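Local coordinates for S12 family peptidase (Streptomyces sp. 82F2, PDB 3WWX), which acts as a D-stereospecific amidohydrolase of peptidase family S12, probably hydrolysing amide bonds of D-amino acid derivatives at a serine-dependent active site, at residues A[119-124]-A[132-137]; A[231-236]-A[304-309]; A[106-111]-A[163-168]. All coordinates share one frame; numbering follows the deposited sequence.

Interaction 1. Residues A[119-124]-A[132-137]. With DIA (octane 1,8-diamine), chain B.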
loop_
_atom_site.group_PDB
_atom_site.type_symbol
_atom_site.label_atom_id
_atom_site.label_comp_id
_atom_site.label_asym_id
_atom_site.label_seq_id
_atom_site.Cartn_x
_atom_site.Cartn_y
_atom_site.Cartn_z
ATOM N N ALA A 119 -0.737 15.517 -14.621
ATOM C CA ALA A 119 -0.504 15.612 -16.054
ATOM C C ALA A 119 0.736 14.854 -16.491
ATOM O O ALA A 119 0.781 14.325 -17.610
ATOM C CB ALA A 119 -0.406 17.071 -16.467
ATOM N N LYS A 120 1.750 14.805 -15.635
ATOM C CA LYS A 120 2.997 14.123 -15.967
ATOM C C LYS A 120 2.921 12.625 -15.719
ATOM O O LYS A 120 3.534 11.866 -16.442
ATOM C CB LYS A 120 4.168 14.689 -15.157
ATOM C CG LYS A 120 4.595 16.095 -15.562
ATOM C CD LYS A 120 5.873 16.449 -14.818
ATOM C CE LYS A 120 6.370 17.849 -15.102
ATOM N NZ LYS A 120 5.484 18.870 -14.486
ATOM N N VAL A 121 2.164 12.209 -14.706
ATOM C CA VAL A 121 2.263 10.850 -14.192
ATOM C C VAL A 121 1.036 9.984 -14.438
ATOM O O VAL A 121 1.170 8.780 -14.685
ATOM C CB VAL A 121 2.602 10.891 -12.681
ATOM C CG1 VAL A 121 2.615 9.468 -12.075
ATOM C CG2 VAL A 121 3.929 11.535 -12.488
ATOM N N PHE A 122 -0.157 10.562 -14.380
ATOM C CA PHE A 122 -1.385 9.752 -14.443
ATOM C C PHE A 122 -2.109 9.771 -15.767
ATOM O O PHE A 122 -2.904 8.864 -16.059
ATOM C CB PHE A 122 -2.305 10.119 -13.282
ATOM C CG PHE A 122 -1.728 9.736 -11.938
ATOM C CD1 PHE A 122 -1.253 8.448 -11.712
ATOM C CD2 PHE A 122 -1.608 10.659 -10.927
ATOM C CE1 PHE A 122 -0.706 8.092 -10.496
ATOM C CE2 PHE A 122 -1.065 10.306 -9.709
ATOM C CZ PHE A 122 -0.604 9.033 -9.497
ATOM N N GLY A 123 -1.838 10.775 -16.583
ATOM C CA GLY A 123 -2.454 10.860 -17.898
ATOM C C GLY A 123 -1.492 10.430 -18.986
ATOM O O GLY A 123 -0.467 9.821 -18.705
ATOM N N PRO A 124 -1.802 10.769 -20.244
ATOM C CA PRO A 124 -0.918 10.385 -21.352
ATOM C C PRO A 124 0.521 10.911 -21.229
ATOM O O PRO A 124 1.434 10.320 -21.817
ATOM C CB PRO A 124 -1.632 10.962 -22.583
ATOM C CG PRO A 124 -3.079 11.004 -22.177
ATOM C CD PRO A 124 -3.059 11.377 -20.720
ATOM N N ASP A 132 11.149 9.223 -15.145
ATOM C CA ASP A 132 11.722 10.348 -14.388
ATOM C C ASP A 132 11.910 9.972 -12.918
ATOM O O ASP A 132 11.098 9.231 -12.329
ATOM C CB ASP A 132 10.812 11.570 -14.455
ATOM C CG ASP A 132 10.752 12.211 -15.826
ATOM O OD1 ASP A 132 11.386 11.730 -16.787
ATOM O OD2 ASP A 132 10.000 13.190 -15.923
ATOM N N THR A 133 13.005 10.461 -12.342
ATOM C CA THR A 133 13.295 10.251 -10.936
ATOM C C THR A 133 12.753 11.384 -10.098
ATOM O O THR A 133 13.031 12.560 -10.364
ATOM C CB THR A 133 14.798 10.096 -10.689
ATOM O OG1 THR A 133 15.236 8.876 -11.295
ATOM C CG2 THR A 133 15.104 10.046 -9.197
ATOM N N TRP A 134 11.981 11.007 -9.087
ATOM C CA TRP A 134 11.410 11.934 -8.127
ATOM C C TRP A 134 12.026 11.678 -6.780
ATOM O O TRP A 134 11.860 10.589 -6.215
ATOM C CB TRP A 134 9.896 11.722 -7.996
ATOM C CG TRP A 134 9.139 11.920 -9.260
ATOM C CD1 TRP A 134 9.006 11.024 -10.280
ATOM C CD2 TRP A 134 8.418 13.083 -9.650
ATOM N NE1 TRP A 134 8.245 11.564 -11.281
ATOM C CE2 TRP A 134 7.859 12.823 -10.916
ATOM C CE3 TRP A 134 8.176 14.323 -9.041
ATOM C CZ2 TRP A 134 7.083 13.766 -11.591
ATOM C CZ3 TRP A 134 7.415 15.248 -9.712
ATOM C CH2 TRP A 134 6.874 14.970 -10.970
ATOM N N THR A 135 12.714 12.670 -6.230
ATOM C CA THR A 135 13.200 12.539 -4.865
ATOM C C THR A 135 12.056 12.703 -3.880
ATOM O O THR A 135 11.060 13.351 -4.166
ATOM C CB THR A 135 14.258 13.588 -4.534
ATOM O OG1 THR A 135 13.676 14.892 -4.602
ATOM C CG2 THR A 135 15.439 13.488 -5.495
ATOM N N PRO A 136 12.177 12.103 -2.695
ATOM C CA PRO A 136 11.139 12.337 -1.690
ATOM C C PRO A 136 10.935 13.824 -1.430
ATOM O O PRO A 136 9.791 14.267 -1.349
ATOM C CB PRO A 136 11.652 11.594 -0.462
ATOM C CG PRO A 136 12.468 10.440 -1.073
ATOM C CD PRO A 136 13.131 11.056 -2.292
ATOM N N LYS A 137 11.998 14.611 -1.331
ATOM C CA LYS A 137 11.813 16.034 -1.074
ATOM C C LYS A 137 11.098 16.725 -2.237
ATOM O O LYS A 137 10.335 17.672 -2.016
ATOM C CB LYS A 137 13.150 16.722 -0.730
ATOM C CG LYS A 137 14.223 16.563 -1.772
ATOM C CD LYS A 137 15.553 17.203 -1.307
ATOM C CE LYS A 137 16.643 17.042 -2.367
ATOM N NZ LYS A 137 17.869 17.829 -2.056
HETATM N N1 DIA B . -4.099 6.656 -14.660
HETATM C C1 DIA B . -2.752 6.216 -14.496
HETATM C C2 DIA B . -2.512 5.022 -13.598
HETATM C C3 DIA B . -3.447 4.908 -12.439
HETATM C C4 DIA B . -2.849 5.000 -11.051
HETATM C C5 DIA B . -3.128 3.775 -10.220
HETATM C C6 DIA B . -4.577 3.357 -10.192
HETATM C C7 DIA B . -4.757 2.047 -9.493
HETATM C C8 DIA B . -6.230 1.811 -9.305
HETATM N N8 DIA B . -6.438 0.418 -9.114
#

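Interaction 2. Residues A[231-236]-A[304-309]. With DIA (octane 1,8-diamine), chain B.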
loop_
_atom_site.group_PDB
_atom_site.type_symbol
_atom_site.label_atom_id
_atom_site.label_comp_id
_atom_site.label_asym_id
_atom_site.label_seq_id
_atom_site.Cartn_x
_atom_site.Cartn_y
_atom_site.Cartn_z
ATOM N N PRO A 231 9.661 3.734 -10.057
ATOM C CA PRO A 231 8.738 3.704 -8.916
ATOM C C PRO A 231 8.939 4.810 -7.898
ATOM O O PRO A 231 8.197 4.832 -6.895
ATOM C CB PRO A 231 9.036 2.351 -8.251
ATOM C CG PRO A 231 9.870 1.606 -9.185
ATOM C CD PRO A 231 10.563 2.573 -10.056
ATOM N N SER A 232 9.894 5.712 -8.144
ATOM C CA SER A 232 10.089 6.834 -7.230
ATOM C C SER A 232 8.896 7.784 -7.187
ATOM O O SER A 232 8.817 8.612 -6.285
ATOM C CB SER A 232 11.386 7.570 -7.559
ATOM O OG SER A 232 11.310 8.213 -8.816
ATOM N N ILE A 233 7.969 7.687 -8.140
ATOM C CA ILE A 233 6.716 8.415 -8.015
ATOM C C ILE A 233 5.965 8.051 -6.733
ATOM O O ILE A 233 5.155 8.840 -6.247
ATOM C CB ILE A 233 5.767 8.166 -9.199
ATOM C CG1 ILE A 233 5.547 6.679 -9.439
ATOM C CG2 ILE A 233 6.273 8.877 -10.460
ATOM C CD1 ILE A 233 4.347 6.367 -10.363
ATOM N N ALA A 234 6.234 6.860 -6.199
ATOM C CA ALA A 234 5.557 6.338 -5.010
ATOM C C ALA A 234 6.483 6.238 -3.783
ATOM O O ALA A 234 6.087 6.577 -2.659
ATOM C CB ALA A 234 4.950 4.971 -5.352
ATOM N N GLY A 235 7.696 5.753 -3.975
ATOM C CA GLY A 235 8.603 5.541 -2.866
ATOM C C GLY A 235 7.951 4.818 -1.704
ATOM O O GLY A 235 7.303 3.779 -1.882
ATOM N N ALA A 236 8.146 5.360 -0.505
ATOM C CA ALA A 236 7.672 4.711 0.716
ATOM C C ALA A 236 6.143 4.686 0.839
ATOM O O ALA A 236 5.602 4.046 1.738
ATOM C CB ALA A 236 8.297 5.373 1.930
ATOM N N GLY A 304 -2.827 0.354 -5.321
ATOM C CA GLY A 304 -3.059 0.848 -6.661
ATOM C C GLY A 304 -1.830 1.602 -7.159
ATOM O O GLY A 304 -1.271 2.470 -6.488
ATOM N N ILE A 305 -1.384 1.231 -8.351
ATOM C CA ILE A 305 -0.365 1.939 -9.081
ATOM C C ILE A 305 -0.609 1.525 -10.547
ATOM O O ILE A 305 -1.456 0.678 -10.820
ATOM C CB ILE A 305 1.046 1.602 -8.528
ATOM C CG1 ILE A 305 2.129 2.501 -9.123
ATOM C CG2 ILE A 305 1.365 0.145 -8.762
ATOM C CD1 ILE A 305 3.402 2.522 -8.275
ATOM N N HIS A 306 0.083 2.136 -11.493
ATOM C CA HIS A 306 -0.216 1.926 -12.915
ATOM C C HIS A 306 -0.313 0.454 -13.299
ATOM O O HIS A 306 0.620 -0.305 -13.122
ATOM C CB HIS A 306 0.856 2.563 -13.785
ATOM C CG HIS A 306 1.024 4.022 -13.546
ATOM N ND1 HIS A 306 1.401 4.543 -12.322
ATOM C CD2 HIS A 306 0.897 5.076 -14.381
ATOM C CE1 HIS A 306 1.467 5.851 -12.411
ATOM N NE2 HIS A 306 1.187 6.201 -13.655
ATOM N N GLY A 307 -1.462 0.060 -13.824
ATOM C CA GLY A 307 -1.676 -1.288 -14.297
ATOM C C GLY A 307 -1.696 -2.366 -13.238
ATOM O O GLY A 307 -1.506 -3.539 -13.575
ATOM N N SER A 308 -1.932 -1.981 -11.993
ATOM C CA SER A 308 -1.790 -2.933 -10.907
ATOM C C SER A 308 -2.705 -2.611 -9.736
ATOM O O SER A 308 -2.483 -1.645 -9.005
ATOM C CB SER A 308 -0.345 -2.984 -10.436
ATOM O OG SER A 308 -0.201 -4.074 -9.529
ATOM N N SER A 309 -3.735 -3.431 -9.576
ATOM C CA SER A 309 -4.677 -3.324 -8.452
ATOM C C SER A 309 -4.448 -4.541 -7.574
ATOM O O SER A 309 -4.706 -5.660 -8.007
ATOM C CB SER A 309 -6.110 -3.284 -8.946
ATOM O OG SER A 309 -7.007 -3.099 -7.861
HETATM N N1 DIA B . -4.099 6.656 -14.660
HETATM C C1 DIA B . -2.752 6.216 -14.496
HETATM C C2 DIA B . -2.512 5.022 -13.598
HETATM C C3 DIA B . -3.447 4.908 -12.439
HETATM C C4 DIA B . -2.849 5.000 -11.051
HETATM C C5 DIA B . -3.128 3.775 -10.220
HETATM C C6 DIA B . -4.577 3.357 -10.192
HETATM C C7 DIA B . -4.757 2.047 -9.493
HETATM C C8 DIA B . -6.230 1.811 -9.305
HETATM N N8 DIA B . -6.438 0.418 -9.114
#

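Interaction 3. Residues A[106-111]-A[163-168]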
loop_
_atom_site.group_PDB
_atom_site.type_symbol
_atom_site.label_atom_id
_atom_site.label_comp_id
_atom_site.label_asym_id
_atom_site.label_seq_id
_atom_site.Cartn_x
_atom_site.Cartn_y
_atom_site.Cartn_z
ATOM N N SER A 106 -3.332 13.690 9.385
ATOM C CA SER A 106 -2.509 14.900 9.326
ATOM C C SER A 106 -3.166 16.058 8.584
ATOM O O SER A 106 -2.928 17.219 8.939
ATOM C CB SER A 106 -1.183 14.589 8.640
ATOM O OG SER A 106 -1.463 14.308 7.278
ATOM N N GLY A 107 -3.955 15.762 7.560
ATOM C CA GLY A 107 -4.520 16.785 6.690
ATOM C C GLY A 107 -3.588 17.227 5.571
ATOM O O GLY A 107 -3.922 18.139 4.815
ATOM N N ILE A 108 -2.421 16.602 5.454
ATOM C CA ILE A 108 -1.429 17.058 4.479
ATOM C C ILE A 108 -1.872 16.734 3.041
ATOM O O ILE A 108 -2.255 15.624 2.706
ATOM C CB ILE A 108 -0.046 16.428 4.766
ATOM C CG1 ILE A 108 0.478 16.834 6.153
ATOM C CG2 ILE A 108 0.933 16.765 3.657
ATOM C CD1 ILE A 108 1.747 16.149 6.551
ATOM N N TYR A 109 -1.828 17.738 2.181
ATOM C CA TYR A 109 -2.165 17.618 0.777
ATOM C C TYR A 109 -1.412 16.453 0.152
ATOM O O TYR A 109 -0.199 16.342 0.315
ATOM C CB TYR A 109 -1.791 18.926 0.070
ATOM C CG TYR A 109 -2.211 19.019 -1.364
ATOM C CD1 TYR A 109 -1.522 18.356 -2.366
ATOM C CD2 TYR A 109 -3.306 19.809 -1.734
ATOM C CE1 TYR A 109 -1.928 18.438 -3.691
ATOM C CE2 TYR A 109 -3.706 19.900 -3.061
ATOM C CZ TYR A 109 -3.014 19.194 -4.026
ATOM O OH TYR A 109 -3.379 19.284 -5.358
ATOM N N SER A 110 -2.158 15.638 -0.571
ATOM C CA SER A 110 -1.613 14.471 -1.269
ATOM C C SER A 110 -1.005 14.871 -2.621
ATOM O O SER A 110 -1.712 15.333 -3.521
ATOM C CB SER A 110 -2.713 13.445 -1.477
ATOM O OG SER A 110 -2.142 12.245 -1.958
ATOM N N TYR A 111 0.310 14.697 -2.767
ATOM C CA TYR A 111 1.016 15.230 -3.937
ATOM C C TYR A 111 0.498 14.608 -5.227
ATOM O O TYR A 111 0.630 15.201 -6.296
ATOM C CB TYR A 111 2.537 15.026 -3.840
ATOM C CG TYR A 111 2.948 13.563 -3.878
ATOM C CD1 TYR A 111 3.051 12.832 -2.706
ATOM C CD2 TYR A 111 3.226 12.914 -5.072
ATOM C CE1 TYR A 111 3.416 11.491 -2.714
ATOM C CE2 TYR A 111 3.589 11.556 -5.081
ATOM C CZ TYR A 111 3.682 10.880 -3.901
ATOM O OH TYR A 111 4.045 9.544 -3.874
ATOM N N PHE A 163 3.113 9.219 3.642
ATOM C CA PHE A 163 4.061 8.108 3.703
ATOM C C PHE A 163 5.393 8.407 3.050
ATOM O O PHE A 163 6.392 7.816 3.440
ATOM C CB PHE A 163 3.422 6.808 3.235
ATOM C CG PHE A 163 2.611 6.159 4.330
ATOM C CD1 PHE A 163 1.393 6.705 4.724
ATOM C CD2 PHE A 163 3.075 5.042 4.992
ATOM C CE1 PHE A 163 0.668 6.167 5.761
ATOM C CE2 PHE A 163 2.336 4.490 6.034
ATOM C CZ PHE A 163 1.130 5.050 6.414
ATOM N N VAL A 164 5.450 9.353 2.120
ATOM C CA VAL A 164 6.746 9.881 1.708
ATOM C C VAL A 164 7.452 10.561 2.898
ATOM O O VAL A 164 8.641 10.321 3.137
ATOM C CB VAL A 164 6.602 10.814 0.497
ATOM C CG1 VAL A 164 7.937 11.435 0.128
ATOM C CG2 VAL A 164 6.037 10.029 -0.677
ATOM N N LEU A 165 6.734 11.389 3.643
ATOM C CA LEU A 165 7.267 11.976 4.877
ATOM C C LEU A 165 7.681 10.884 5.866
ATOM O O LEU A 165 8.755 10.960 6.462
ATOM C CB LEU A 165 6.225 12.902 5.495
ATOM C CG LEU A 165 6.020 14.192 4.699
ATOM C CD1 LEU A 165 4.762 14.876 5.102
ATOM C CD2 LEU A 165 7.238 15.117 4.849
ATOM N N ALA A 166 6.855 9.852 6.037
ATOM C CA ALA A 166 7.194 8.786 6.976
ATOM C C ALA A 166 8.523 8.125 6.585
ATOM O O ALA A 166 9.353 7.804 7.449
ATOM C CB ALA A 166 6.080 7.776 7.032
ATOM N N GLY A 167 8.747 7.904 5.293
ATOM C CA GLY A 167 10.009 7.387 4.816
ATOM C C GLY A 167 11.165 8.310 5.163
ATOM O O GLY A 167 12.250 7.857 5.525
ATOM N N MET A 168 10.949 9.607 5.022
ATOM C CA MET A 168 11.988 10.574 5.357
ATOM C C MET A 168 12.315 10.517 6.856
ATOM O O MET A 168 13.489 10.672 7.242
ATOM C CB MET A 168 11.556 11.979 4.933
ATOM C CG MET A 168 11.518 12.126 3.436
ATOM S SD MET A 168 10.666 13.618 2.867
ATOM C CE MET A 168 11.779 14.859 3.439
#

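Interaction 1. Residues A[119-124]-A[132-137]
Helix 115-121 and the run into helix 136-144 stand well apart at V121 and D132, 9.5 Å from CA to CA, and the V121 and W134 side chains meet between them. The benzo ring of the indole turns toward the helix, and V121 CG2 lies 4.0 Å from W134 CZ2, the two side chains sliding past each other in opposite directions. K120 comes to the edge of the same ring, near its plane, with K120 CD 4.2 Å from W134 CH2. V121 is forked between two rings: CG1, anti to the backbone N (chi1 176°), sits 3.9 Å above the plane of the F122 ring, toward its rim, while CG2 serves the indole. Beyond the contact, F117 meets W134 edge-to-face, and S232 OG bonds to W134 N. F122 belongs to the octane 1,8-diamine pocket. F122 O accepts from ligand N1 at 2.9 Å. In the ring, F122 CE1 lies 3.8 Å from ligand C4. No hydrogen bond joins the two segments; what passes between them directly is apolar packing of V121 and the K120 methylenes on the indole, while the backbone carbonyl of F122 is turned to the ligand's amine, which is probably a cation.

Interaction 2. Residues A[231-236]-A[304-309]
I233 and A234 are what 231-236 presses against I305 and H306, and the 3-10 turn that starts at P231 sets them in place: P231 O accepts both A234 N (2.9 Å) and G235 N (3.1 Å). S232 turns elsewhere, its OG bonding to N230 OD1. At I233, chi1 of 53° puts CG1 between the backbone N and the carbonyl carbon, and from there I233 CD1 reaches the imidazole, 3.6 Å from H306 CE1. A234 is shorter but also points across, A234 CB lying 4.1 Å from I305 CD1, the far end of an extended side chain. G235 has a positive phi and takes the chain away, toward A236, whose O bonds to T59 OG1.

On the other side, 304-309 is the tip of a beta hairpin joining strands 297-305 and 308-315. A type II turn runs from I305 to S308, closed by I305 N to S308 O and S308 N to I305 O, with G307 at the positive-phi corner. The hairpin also lines the octane 1,8-diamine pocket. Ligand C2 lies over one face of the H306 ring, 3.5 Å from H306 CD2. Farther along the ligand, C5 comes against I305 C and C7 against G304 CA. The F126 ring stacks on the H306 ring, and H306 NE2 is hydrogen-bonded to V121 O. That bond, the F126 stack and I233 CD1 at H306 CE1 together restrict the imidazole's rotation, and one face is turned to the ligand's alkyl chain, which meets this hairpin mainly through carbon contacts.

Interaction 3. Residues A[106-111]-A[163-168]
The Y111 ring meets V164 through its CE1 side, where V164 CG2 comes within 3.6 Å of Y111 CE1 and the two side chains cross at about a right angle. F117 adds an edge-to-face ring contact. With chi1 at 66°, the ring CG sits between the backbone N and the carbonyl carbon, and the phenol runs out past the valine to bond through OH to I233 O. On the way V164 CG2 lies 3.8 Å from Y111 OH. Both segments belong to the helical part of the serine beta-lactamase-like fold, where helix 160-174 passes beside the loop 106-111. The second touch lies further back along that loop: I108 and L165 reach for each other tip to tip, I108 CD1 to L165 CD1 at 3.6 Å, the isoleucine stretched out to its full length by a chi2 of 174°. An ST turn shapes the backbone just before I108, S106 OG accepting from I108 N at 3.1 Å and a nearly straight 170°. Polar ties to S159 and to the first turn of helix 160-174 fasten the loop as well: I108 O to S159 OG, and T161 OG1 to both Y109 O and Y111 N.

How the interactions relate
Along the chain, interaction 1 falls between the two segments of interaction 3, and interaction 2 opens later, bringing in the eight-stranded antiparallel sheet. The centres of interactions 1 and 2 are about 11 Å apart. Interaction 3 is centred about 15 Å from interaction 2 and about 16 Å from interaction 1. Segment 231-236 touches both others, through W134 and Y111, while P136 at the start of helix 136-144 packs on V164 and M168 of helix 160-174. Interactions 1 and 2 both touch the octane 1,8-diamine, from the helical side and the hairpin side respectively; interaction 3 lies farther off, the side chain of Y111 being about 11 Å from the ligand. The pocket therefore sits where the helical part meets the sheet, as in related serine beta-lactamase-like enzymes.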